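Local structure of alginate lyase, family PL7 (Zobellia galactanivorans, 4BE3) at residues 122-127 / 137-142; 104-109 / 261-266; 6-11 / 45-50. The protein cleaves alginate, probably by the beta-elimination used by polysaccharide lyases of family PL7, and acts on the polymer in an exolytic manner. All coordinates share one frame; numbering follows the deposited sequence.

Interaction 1 of 3, residues 122-127 / 137-142; sequences KIFYKK and FWNYEI
Strands 122-126 and 137-141 run antiparallel, their axes 4.7 Å apart and their directions 145° apart, with Lys122 opposite Asn139, Ile123 opposite Trp138 and Phe124 opposite Phe137. Reciprocal backbone bonds close the two hydrogen-bonded pairs; Phe124 N to Phe137 O, at 2.8 Å, is almost straight. Ile123 and Trp138 form the non-hydrogen-bonded pair between them, and their apolar bulk suits the opposite face from Phe124, packed on Phe202 and Leu200 of strand 197-203.

On the sheet face that carries Phe124, Phe137 and Asn139, the two phenyl rings are 20° from parallel but displaced until little of one covers the other. Phe124 CB sits over the Phe137 ring, 3.6 Å from its centroid, a CH-pi contact. Phe137 CG stands between its own backbone N and carbonyl carbon (chi1 47°), from where the ring leans toward strand 122-126. Lys126 suits its place: aliphatic CD lies at this ring's edge while NZ reaches Ala100 O.

Asn139 ND2 lies 3.5 Å from Phe124 CE1, its amide fixed by Ser155 and Asp153. Lys122 NZ forms salt bridges to Asp153 and Glu119, and a water links it to Asn139 O. The pairing is that of a beta hairpin in the curved sheet of the PL7 jelly roll.

Interaction 2 of 3, residues 104-109 / 261-266; sequences SVVVGQ and YNQTNG
In the curved sheet of the beta-jelly-roll lyase fold, strand 260-262 ends against strand 104-112, and Val106 and Tyr261 form the hydrogen-bonded pair at this antiparallel junction. Val106 N reaches Tyr261 O at 2.8 Å, and Tyr261 N returns a bond to Val106 O. Their side chains run alongside one another in the same direction, with the two CB atoms 3.8 Å apart. Valine suits this flank because its methyls diverge, CG1 toward Tyr261 CD2 and CG2 toward the Gln263 side chain. The Tyr261 ring also receives Arg65 in a cation-pi contact, while its hydroxyl bonds to Ser61.

Val105 faces Asn262 in the non-hydrogen-bonded pair, on the face that meets Ala296 of strand 295-306. One residue on, the chain leaves the strand, yet Gln263 N still bonds to Ser104 O at 3.0 Å, from above the carbonyl plane. Gln263 is bent at chi2 (-66°), and its CD packs 3.6 Å from Val106 CG2.

Asn262 OD1 accepts from Thr264 N at 3.0 Å, while its ND2 is held by Asn53 and Pro52. A water donates to both Ser104 O and Asn262 OD1 and also bonds with Thr264 OG1, which is hydrogen-bonded to Tyr103 N as well. Asparagine suits this place because its short amide can bond back to the chain: the result is an Asx turn at the end of a beta strand.

Interaction 3 of 3, residues 6-11 / 45-50; sequences ELIPQM and DWVVFK
Leu7 lays its forked end against Asp45 and Val47, where the N-terminal loop covers strand 44-52 of the seven-stranded sheet in this jelly-roll fold. Leu7 CD1 comes 3.5 Å from Asp45 CB, and CD2 lies 3.6 Å from the same carbon, the two side chains crossing at about a right angle. The fork thus uses the aliphatic base of the aspartate, whose carboxylate is engaged elsewhere, by a salt bridge to Lys2 and a hydrogen bond to His40.

Leucine suits this place because its branched end sets both methyls against Asp45 CB while CD1 alone continues to Val47 and to Trp46 N, 3.6 Å away. An alanine here would remove CG and both methyls, and would probably leave a gap beside Asp45 CB and Trp46 N and take from Val47 CG2 its CD1 neighbour.

Ile8 adds a second apolar contact, to Val47, its side chain crossing at about a right angle, before the chain reverses in a type I turn from Ile8 to Met11. Nearby, Pro4 and Phe36 also touch Val47, while Val38 touches Leu7. Val47 CG2, anti to its own carbonyl carbon, is shared by both loop residues: it lies 3.8 Å from Leu7 CD1 and 3.8 Å from Ile8 CD1.

Overall arrangement
Along the chain, interaction 3 closes first; interaction 2 then spans a long excursion from strand 104-112 to strand 260-262, and the hairpin of interaction 1 falls within it. Interactions 1 and 2 belong to one curved sheet, their centres about 9 Å apart, because strands 104-112 and 121-126 are direct neighbours: Ile123 is probably hydrogen-bonded to Val107 and Gly108. Both approach the bound meso-tartaric acid, about 8 Å from the side chain of Lys122 and about 5 Å from that of Gln109. Interaction 3 lies on the other sheet through strand 44-52, its centre about 23 Å from that of interaction 1 and about 19 Å from that of interaction 2, and joins the N-terminal loop to the jelly roll.

Interaction 1 of 3, residues 122-127 / 137-142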
loop_
_atom_site.group_PDB
_atom_site.type_symbol
_atom_site.label_atom_id
_atom_site.label_comp_id
_atom_site.label_asym_id
_atom_site.label_seq_id
_atom_site.Cartn_x
_atom_site.Cartn_y
_atom_site.Cartn_z
ATOM N N LYS A 122 -0.068 -0.726 19.961
ATOM C CA LYS A 122 -1.363 -0.243 20.397
ATOM C C LYS A 122 -0.952 0.987 21.305
ATOM O O LYS A 122 -0.020 0.840 22.157
ATOM C CB LYS A 122 -2.095 -1.228 21.331
ATOM C CG LYS A 122 -2.681 -2.361 20.454
ATOM C CD LYS A 122 -3.635 -3.264 21.344
ATOM C CE LYS A 122 -2.820 -4.032 22.420
ATOM N NZ LYS A 122 -1.709 -4.971 22.009
ATOM N N ILE A 123 -1.530 2.125 21.034
ATOM C CA ILE A 123 -1.235 3.350 21.884
ATOM C C ILE A 123 -2.436 3.427 22.837
ATOM O O ILE A 123 -3.619 3.506 22.451
ATOM C CB ILE A 123 -1.172 4.601 21.001
ATOM C CG1 ILE A 123 -0.004 4.411 19.978
ATOM C CG2 ILE A 123 -1.025 5.845 21.837
ATOM C CD1 ILE A 123 -0.057 5.619 18.909
ATOM N N PHE A 124 -2.066 3.555 24.149
ATOM C CA PHE A 124 -3.102 3.605 25.214
ATOM C C PHE A 124 -3.104 4.967 25.895
ATOM O O PHE A 124 -2.033 5.593 26.041
ATOM C CB PHE A 124 -2.629 2.636 26.334
ATOM C CG PHE A 124 -2.765 1.173 26.019
ATOM C CD1 PHE A 124 -1.878 0.489 25.128
ATOM C CD2 PHE A 124 -3.783 0.439 26.739
ATOM C CE1 PHE A 124 -1.993 -0.892 24.907
ATOM C CE2 PHE A 124 -3.815 -0.953 26.537
ATOM C CZ PHE A 124 -3.003 -1.604 25.643
ATOM N N TYR A 125 -4.271 5.284 26.466
ATOM C CA TYR A 125 -4.355 6.392 27.452
ATOM C C TYR A 125 -5.018 5.637 28.648
ATOM O O TYR A 125 -6.042 4.971 28.483
ATOM C CB TYR A 125 -5.269 7.519 26.920
ATOM C CG TYR A 125 -5.567 8.509 28.051
ATOM C CD1 TYR A 125 -6.604 8.294 28.981
ATOM C CD2 TYR A 125 -4.756 9.634 28.189
ATOM C CE1 TYR A 125 -6.820 9.226 29.982
ATOM C CE2 TYR A 125 -4.998 10.630 29.163
ATOM C CZ TYR A 125 -6.003 10.343 30.068
ATOM O OH TYR A 125 -6.182 11.263 31.120
ATOM N N LYS A 126 -4.385 5.763 29.850
ATOM C CA LYS A 126 -4.939 5.096 31.047
ATOM C C LYS A 126 -4.995 6.137 32.206
ATOM O O LYS A 126 -4.003 6.894 32.420
ATOM C CB LYS A 126 -3.984 3.991 31.371
ATOM C CG LYS A 126 -4.424 3.261 32.743
ATOM C CD LYS A 126 -3.471 2.064 32.896
ATOM C CE LYS A 126 -3.697 1.483 34.353
ATOM N NZ LYS A 126 -2.761 0.288 34.539
ATOM N N LYS A 127 -6.125 6.165 32.925
ATOM C CA LYS A 127 -6.177 7.173 34.021
ATOM C C LYS A 127 -6.949 6.489 35.153
ATOM O O LYS A 127 -8.059 6.062 34.998
ATOM C CB LYS A 127 -6.864 8.486 33.565
ATOM C CG LYS A 127 -6.772 9.561 34.711
ATOM C CD LYS A 127 -7.647 10.765 34.439
ATOM C CE LYS A 127 -9.099 10.473 34.679
ATOM N NZ LYS A 127 -9.404 10.049 36.148
ATOM N N PHE A 137 0.946 5.471 26.860
ATOM C CA PHE A 137 2.057 4.584 26.709
ATOM C C PHE A 137 1.766 3.716 25.476
ATOM O O PHE A 137 0.602 3.760 24.963
ATOM C CB PHE A 137 2.234 3.590 27.905
ATOM C CG PHE A 137 0.969 2.900 28.349
ATOM C CD1 PHE A 137 0.625 1.634 27.753
ATOM C CD2 PHE A 137 0.255 3.400 29.482
ATOM C CE1 PHE A 137 -0.505 0.847 28.215
ATOM C CE2 PHE A 137 -0.920 2.645 29.911
ATOM C CZ PHE A 137 -1.238 1.418 29.315
ATOM N N TRP A 138 2.746 3.029 24.948
ATOM C CA TRP A 138 2.421 2.198 23.763
ATOM C C TRP A 138 2.968 0.805 23.942
ATOM O O TRP A 138 4.029 0.645 24.540
ATOM C CB TRP A 138 2.956 2.856 22.474
ATOM C CG TRP A 138 4.450 2.898 22.417
ATOM C CD1 TRP A 138 5.253 3.907 22.953
ATOM C CD2 TRP A 138 5.345 1.954 21.729
ATOM N NE1 TRP A 138 6.562 3.688 22.615
ATOM C CE2 TRP A 138 6.686 2.515 21.888
ATOM C CE3 TRP A 138 5.138 0.763 20.976
ATOM C CZ2 TRP A 138 7.847 1.900 21.362
ATOM C CZ3 TRP A 138 6.313 0.162 20.436
ATOM C CH2 TRP A 138 7.605 0.704 20.638
ATOM N N ASN A 139 2.269 -0.195 23.414
ATOM C CA ASN A 139 2.681 -1.611 23.662
ATOM C C ASN A 139 3.067 -2.236 22.287
ATOM O O ASN A 139 2.380 -1.931 21.263
ATOM C CB ASN A 139 1.468 -2.411 24.080
ATOM C CG ASN A 139 1.169 -2.191 25.564
ATOM O OD1 ASN A 139 1.640 -1.202 26.120
ATOM N ND2 ASN A 139 0.315 -3.117 26.182
ATOM N N TYR A 140 4.095 -3.067 22.309
ATOM C CA TYR A 140 4.488 -3.858 21.106
ATOM C C TYR A 140 4.081 -5.268 21.470
ATOM O O TYR A 140 4.528 -5.761 22.553
ATOM C CB TYR A 140 6.026 -3.766 20.997
ATOM C CG TYR A 140 6.506 -4.724 19.902
ATOM C CD1 TYR A 140 6.390 -4.316 18.544
ATOM C CD2 TYR A 140 7.057 -5.987 20.246
ATOM C CE1 TYR A 140 6.848 -5.152 17.530
ATOM C CE2 TYR A 140 7.507 -6.868 19.230
ATOM C CZ TYR A 140 7.348 -6.392 17.870
ATOM O OH TYR A 140 7.792 -7.295 16.848
ATOM N N GLU A 141 3.315 -5.999 20.620
ATOM C CA GLU A 141 3.034 -7.384 20.963
ATOM C C GLU A 141 3.910 -8.282 20.106
ATOM O O GLU A 141 4.075 -8.026 18.859
ATOM C CB GLU A 141 1.574 -7.589 20.634
ATOM C CG GLU A 141 1.202 -9.085 20.849
ATOM C CD GLU A 141 -0.314 -9.218 20.726
ATOM O OE1 GLU A 141 -1.014 -8.591 19.845
ATOM O OE2 GLU A 141 -0.859 -10.017 21.552
ATOM N N ILE A 142 4.549 -9.323 20.682
ATOM C CA ILE A 142 5.426 -10.140 19.843
ATOM C C ILE A 142 4.640 -10.920 18.814
ATOM O O ILE A 142 3.515 -11.319 19.013
ATOM C CB ILE A 142 6.324 -11.103 20.707
ATOM C CG1 ILE A 142 5.437 -11.888 21.679
ATOM C CG2 ILE A 142 7.403 -10.307 21.478
ATOM C CD1 ILE A 142 6.176 -13.204 22.194
HETATM O O HOH W 1 0.504 -4.014 20.665
#

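Interaction 2 of 3, residues 104-109 / 261-266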
loop_
_atom_site.group_PDB
_atom_site.type_symbol
_atom_site.label_atom_id
_atom_site.label_comp_id
_atom_site.label_asym_id
_atom_site.label_seq_id
_atom_site.Cartn_x
_atom_site.Cartn_y
_atom_site.Cartn_z
ATOM N N SER A 104 -8.340 2.019 30.842
ATOM C CA SER A 104 -7.553 2.539 29.675
ATOM C C SER A 104 -8.369 2.378 28.361
ATOM O O SER A 104 -9.372 1.637 28.264
ATOM C CB SER A 104 -6.265 1.687 29.508
ATOM O OG SER A 104 -6.358 0.321 29.089
ATOM N N VAL A 105 -7.835 3.003 27.364
ATOM C CA VAL A 105 -8.516 2.970 26.000
ATOM C C VAL A 105 -7.393 3.037 24.979
ATOM O O VAL A 105 -6.385 3.758 25.177
ATOM C CB VAL A 105 -9.514 4.154 25.841
ATOM C CG1 VAL A 105 -8.869 5.538 26.011
ATOM C CG2 VAL A 105 -10.164 4.120 24.436
ATOM N N VAL A 106 -7.486 2.226 23.908
ATOM C CA VAL A 106 -6.413 2.321 22.850
ATOM C C VAL A 106 -6.997 3.267 21.785
ATOM O O VAL A 106 -8.149 3.130 21.330
ATOM C CB VAL A 106 -6.289 0.845 22.315
ATOM C CG1 VAL A 106 -5.463 0.837 20.971
ATOM C CG2 VAL A 106 -5.370 0.112 23.384
ATOM N N VAL A 107 -6.118 4.186 21.375
ATOM C CA VAL A 107 -6.471 5.331 20.549
ATOM C C VAL A 107 -5.781 5.267 19.151
ATOM O O VAL A 107 -6.099 6.116 18.302
ATOM C CB VAL A 107 -6.127 6.669 21.188
ATOM C CG1 VAL A 107 -6.963 6.766 22.464
ATOM C CG2 VAL A 107 -4.620 6.790 21.523
ATOM N N GLY A 108 -4.936 4.285 18.948
ATOM C CA GLY A 108 -4.348 3.989 17.578
ATOM C C GLY A 108 -3.607 2.694 17.581
ATOM O O GLY A 108 -3.104 2.264 18.677
ATOM N N GLN A 109 -3.586 1.940 16.462
ATOM C CA GLN A 109 -2.881 0.710 16.479
ATOM C C GLN A 109 -2.427 0.391 15.050
ATOM O O GLN A 109 -2.955 1.011 14.092
ATOM C CB GLN A 109 -3.781 -0.486 16.809
ATOM C CG GLN A 109 -5.063 -0.307 17.375
ATOM C CD GLN A 109 -5.845 -1.629 17.540
ATOM O OE1 GLN A 109 -7.020 -1.594 17.822
ATOM N NE2 GLN A 109 -5.204 -2.747 17.318
ATOM N N TYR A 261 -10.889 1.982 21.465
ATOM C CA TYR A 261 -10.957 0.515 21.632
ATOM C C TYR A 261 -10.818 0.380 23.147
ATOM O O TYR A 261 -9.699 0.561 23.703
ATOM C CB TYR A 261 -9.721 -0.041 20.896
ATOM C CG TYR A 261 -9.517 -1.556 21.059
ATOM C CD1 TYR A 261 -10.567 -2.411 21.454
ATOM C CD2 TYR A 261 -8.237 -2.091 20.723
ATOM C CE1 TYR A 261 -10.326 -3.817 21.481
ATOM C CE2 TYR A 261 -8.030 -3.464 20.770
ATOM C CZ TYR A 261 -9.043 -4.275 21.133
ATOM O OH TYR A 261 -8.781 -5.638 21.160
ATOM N N ASN A 262 -11.919 0.103 23.780
ATOM C CA ASN A 262 -12.006 0.159 25.291
ATOM C C ASN A 262 -11.273 -1.006 25.849
ATOM O O ASN A 262 -11.613 -2.105 25.494
ATOM C CB ASN A 262 -13.442 0.069 25.661
ATOM C CG ASN A 262 -13.677 0.547 27.124
ATOM O OD1 ASN A 262 -12.688 0.716 27.857
ATOM N ND2 ASN A 262 -14.909 0.786 27.479
ATOM N N GLN A 263 -10.273 -0.814 26.756
ATOM C CA GLN A 263 -9.665 -2.032 27.270
ATOM C C GLN A 263 -10.242 -2.330 28.659
ATOM O O GLN A 263 -9.800 -3.302 29.269
ATOM C CB GLN A 263 -8.193 -1.736 27.570
ATOM C CG GLN A 263 -7.496 -1.188 26.292
ATOM C CD GLN A 263 -7.441 -2.255 25.206
ATOM O OE1 GLN A 263 -8.168 -2.106 24.118
ATOM N NE2 GLN A 263 -6.669 -3.260 25.365
ATOM N N THR A 264 -11.273 -1.614 29.072
ATOM C CA THR A 264 -11.888 -2.058 30.352
ATOM C C THR A 264 -13.179 -2.861 30.026
ATOM O O THR A 264 -14.082 -2.403 29.344
ATOM C CB THR A 264 -12.324 -0.771 31.154
ATOM O OG1 THR A 264 -11.183 0.015 31.455
ATOM C CG2 THR A 264 -12.857 -1.262 32.587
ATOM N N ASN A 265 -13.157 -4.104 30.430
ATOM C CA ASN A 265 -14.300 -5.031 30.230
ATOM C C ASN A 265 -14.821 -5.502 31.564
ATOM O O ASN A 265 -14.341 -5.089 32.639
ATOM C CB ASN A 265 -13.817 -6.215 29.396
ATOM C CG ASN A 265 -12.573 -6.833 30.006
ATOM O OD1 ASN A 265 -12.681 -7.404 31.096
ATOM N ND2 ASN A 265 -11.379 -6.755 29.294
ATOM N N GLY A 266 -15.795 -6.417 31.498
ATOM C CA GLY A 266 -16.354 -6.926 32.762
ATOM C C GLY A 266 -15.923 -8.339 33.037
ATOM O O GLY A 266 -16.486 -8.965 33.968
HETATM O O HOH W 2 -11.685 2.287 29.798
#

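Interaction 3 of 3, residues 6-11 / 45-50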
loop_
_atom_site.group_PDB
_atom_site.type_symbol
_atom_site.label_atom_id
_atom_site.label_comp_id
_atom_site.label_asym_id
_atom_site.label_seq_id
_atom_site.Cartn_x
_atom_site.Cartn_y
_atom_site.Cartn_z
ATOM N N GLU A 6 -17.225 14.963 7.220
ATOM C CA GLU A 6 -16.962 16.375 6.895
ATOM C C GLU A 6 -15.678 16.868 7.534
ATOM O O GLU A 6 -15.196 17.920 7.181
ATOM C CB GLU A 6 -18.089 17.253 7.388
ATOM C CG GLU A 6 -19.422 16.929 6.634
ATOM C CD GLU A 6 -20.624 17.727 7.118
ATOM O OE1 GLU A 6 -20.543 18.988 7.178
ATOM O OE2 GLU A 6 -21.665 17.058 7.487
ATOM N N LEU A 7 -15.203 16.104 8.565
ATOM C CA LEU A 7 -13.904 16.491 9.298
ATOM C C LEU A 7 -12.706 15.657 8.901
ATOM O O LEU A 7 -11.630 16.020 9.172
ATOM C CB LEU A 7 -14.156 16.332 10.808
ATOM C CG LEU A 7 -15.283 17.088 11.442
ATOM C CD1 LEU A 7 -15.514 16.873 12.981
ATOM C CD2 LEU A 7 -15.138 18.545 11.058
ATOM N N ILE A 8 -12.915 14.550 8.210
ATOM C CA ILE A 8 -11.868 13.636 7.840
ATOM C C ILE A 8 -12.023 13.345 6.335
ATOM O O ILE A 8 -12.768 12.458 5.896
ATOM C CB ILE A 8 -12.009 12.299 8.632
ATOM C CG1 ILE A 8 -11.897 12.588 10.157
ATOM C CG2 ILE A 8 -10.890 11.263 8.215
ATOM C CD1 ILE A 8 -12.113 11.265 10.916
ATOM N N PRO A 9 -11.204 13.962 5.578
ATOM C CA PRO A 9 -11.348 13.874 4.127
ATOM C C PRO A 9 -11.037 12.521 3.588
ATOM O O PRO A 9 -11.441 12.218 2.458
ATOM C CB PRO A 9 -10.315 14.853 3.633
ATOM C CG PRO A 9 -9.874 15.687 4.743
ATOM C CD PRO A 9 -10.368 15.084 6.041
ATOM N N GLN A 10 -10.247 11.705 4.322
ATOM C CA GLN A 10 -10.036 10.365 3.878
ATOM C C GLN A 10 -10.989 9.405 4.512
ATOM O O GLN A 10 -10.677 8.202 4.595
ATOM C CB GLN A 10 -8.591 9.960 4.359
ATOM C CG GLN A 10 -7.563 10.813 3.543
ATOM C CD GLN A 10 -6.179 10.542 4.181
ATOM O OE1 GLN A 10 -6.082 10.458 5.412
ATOM N NE2 GLN A 10 -5.186 10.483 3.397
ATOM N N MET A 11 -12.202 9.836 4.831
ATOM C CA MET A 11 -13.107 8.939 5.516
ATOM C C MET A 11 -13.409 7.719 4.682
ATOM O O MET A 11 -13.620 6.593 5.260
ATOM C CB MET A 11 -14.302 9.709 6.033
ATOM C CG MET A 11 -15.203 8.840 6.750
ATOM S SD MET A 11 -15.027 9.228 8.483
ATOM C CE MET A 11 -13.660 8.493 8.976
ATOM N N ASP A 45 -14.607 21.426 15.594
ATOM C CA ASP A 45 -15.473 20.257 15.507
ATOM C C ASP A 45 -14.580 18.987 15.776
ATOM O O ASP A 45 -13.424 18.965 15.311
ATOM C CB ASP A 45 -16.020 20.193 14.120
ATOM C CG ASP A 45 -17.056 21.364 13.880
ATOM O OD1 ASP A 45 -17.909 21.560 14.757
ATOM O OD2 ASP A 45 -16.958 22.002 12.846
ATOM N N TRP A 46 -15.158 17.954 16.394
ATOM C CA TRP A 46 -14.360 16.757 16.745
ATOM C C TRP A 46 -15.165 15.555 16.333
ATOM O O TRP A 46 -16.385 15.568 16.434
ATOM C CB TRP A 46 -14.190 16.709 18.351
ATOM C CG TRP A 46 -13.413 17.842 18.905
ATOM C CD1 TRP A 46 -13.878 19.115 19.277
ATOM C CD2 TRP A 46 -11.977 17.850 19.223
ATOM N NE1 TRP A 46 -12.812 19.922 19.680
ATOM C CE2 TRP A 46 -11.663 19.217 19.708
ATOM C CE3 TRP A 46 -10.967 16.887 19.179
ATOM C CZ2 TRP A 46 -10.364 19.597 20.082
ATOM C CZ3 TRP A 46 -9.655 17.265 19.568
ATOM C CH2 TRP A 46 -9.379 18.580 20.033
ATOM N N VAL A 47 -14.482 14.489 15.927
ATOM C CA VAL A 47 -15.110 13.281 15.656
ATOM C C VAL A 47 -15.059 12.479 16.989
ATOM O O VAL A 47 -13.906 12.302 17.516
ATOM C CB VAL A 47 -14.301 12.498 14.619
ATOM C CG1 VAL A 47 -14.946 11.153 14.428
ATOM C CG2 VAL A 47 -14.221 13.335 13.276
ATOM N N VAL A 48 -16.223 12.056 17.470
ATOM C CA VAL A 48 -16.272 11.389 18.756
ATOM C C VAL A 48 -16.338 9.935 18.503
ATOM O O VAL A 48 -17.192 9.501 17.722
ATOM C CB VAL A 48 -17.511 11.832 19.549
ATOM C CG1 VAL A 48 -17.687 11.071 20.901
ATOM C CG2 VAL A 48 -17.491 13.322 19.878
ATOM N N PHE A 49 -15.566 9.103 19.264
ATOM C CA PHE A 49 -15.777 7.725 19.250
ATOM C C PHE A 49 -16.125 7.363 20.720
ATOM O O PHE A 49 -15.301 7.727 21.660
ATOM C CB PHE A 49 -14.441 6.997 18.959
ATOM C CG PHE A 49 -13.943 7.279 17.525
ATOM C CD1 PHE A 49 -13.248 8.453 17.250
ATOM C CD2 PHE A 49 -14.205 6.333 16.505
ATOM C CE1 PHE A 49 -12.843 8.770 15.895
ATOM C CE2 PHE A 49 -13.766 6.589 15.187
ATOM C CZ PHE A 49 -13.063 7.786 14.914
ATOM N N LYS A 50 -17.266 6.719 20.914
ATOM C CA LYS A 50 -17.697 6.464 22.292
ATOM C C LYS A 50 -18.080 4.997 22.310
ATOM O O LYS A 50 -18.667 4.461 21.320
ATOM C CB LYS A 50 -18.831 7.370 22.586
ATOM C CG LYS A 50 -19.324 7.225 24.096
ATOM C CD LYS A 50 -20.572 8.112 24.297
ATOM C CE LYS A 50 -20.888 8.065 25.807
ATOM N NZ LYS A 50 -21.955 9.062 26.139
#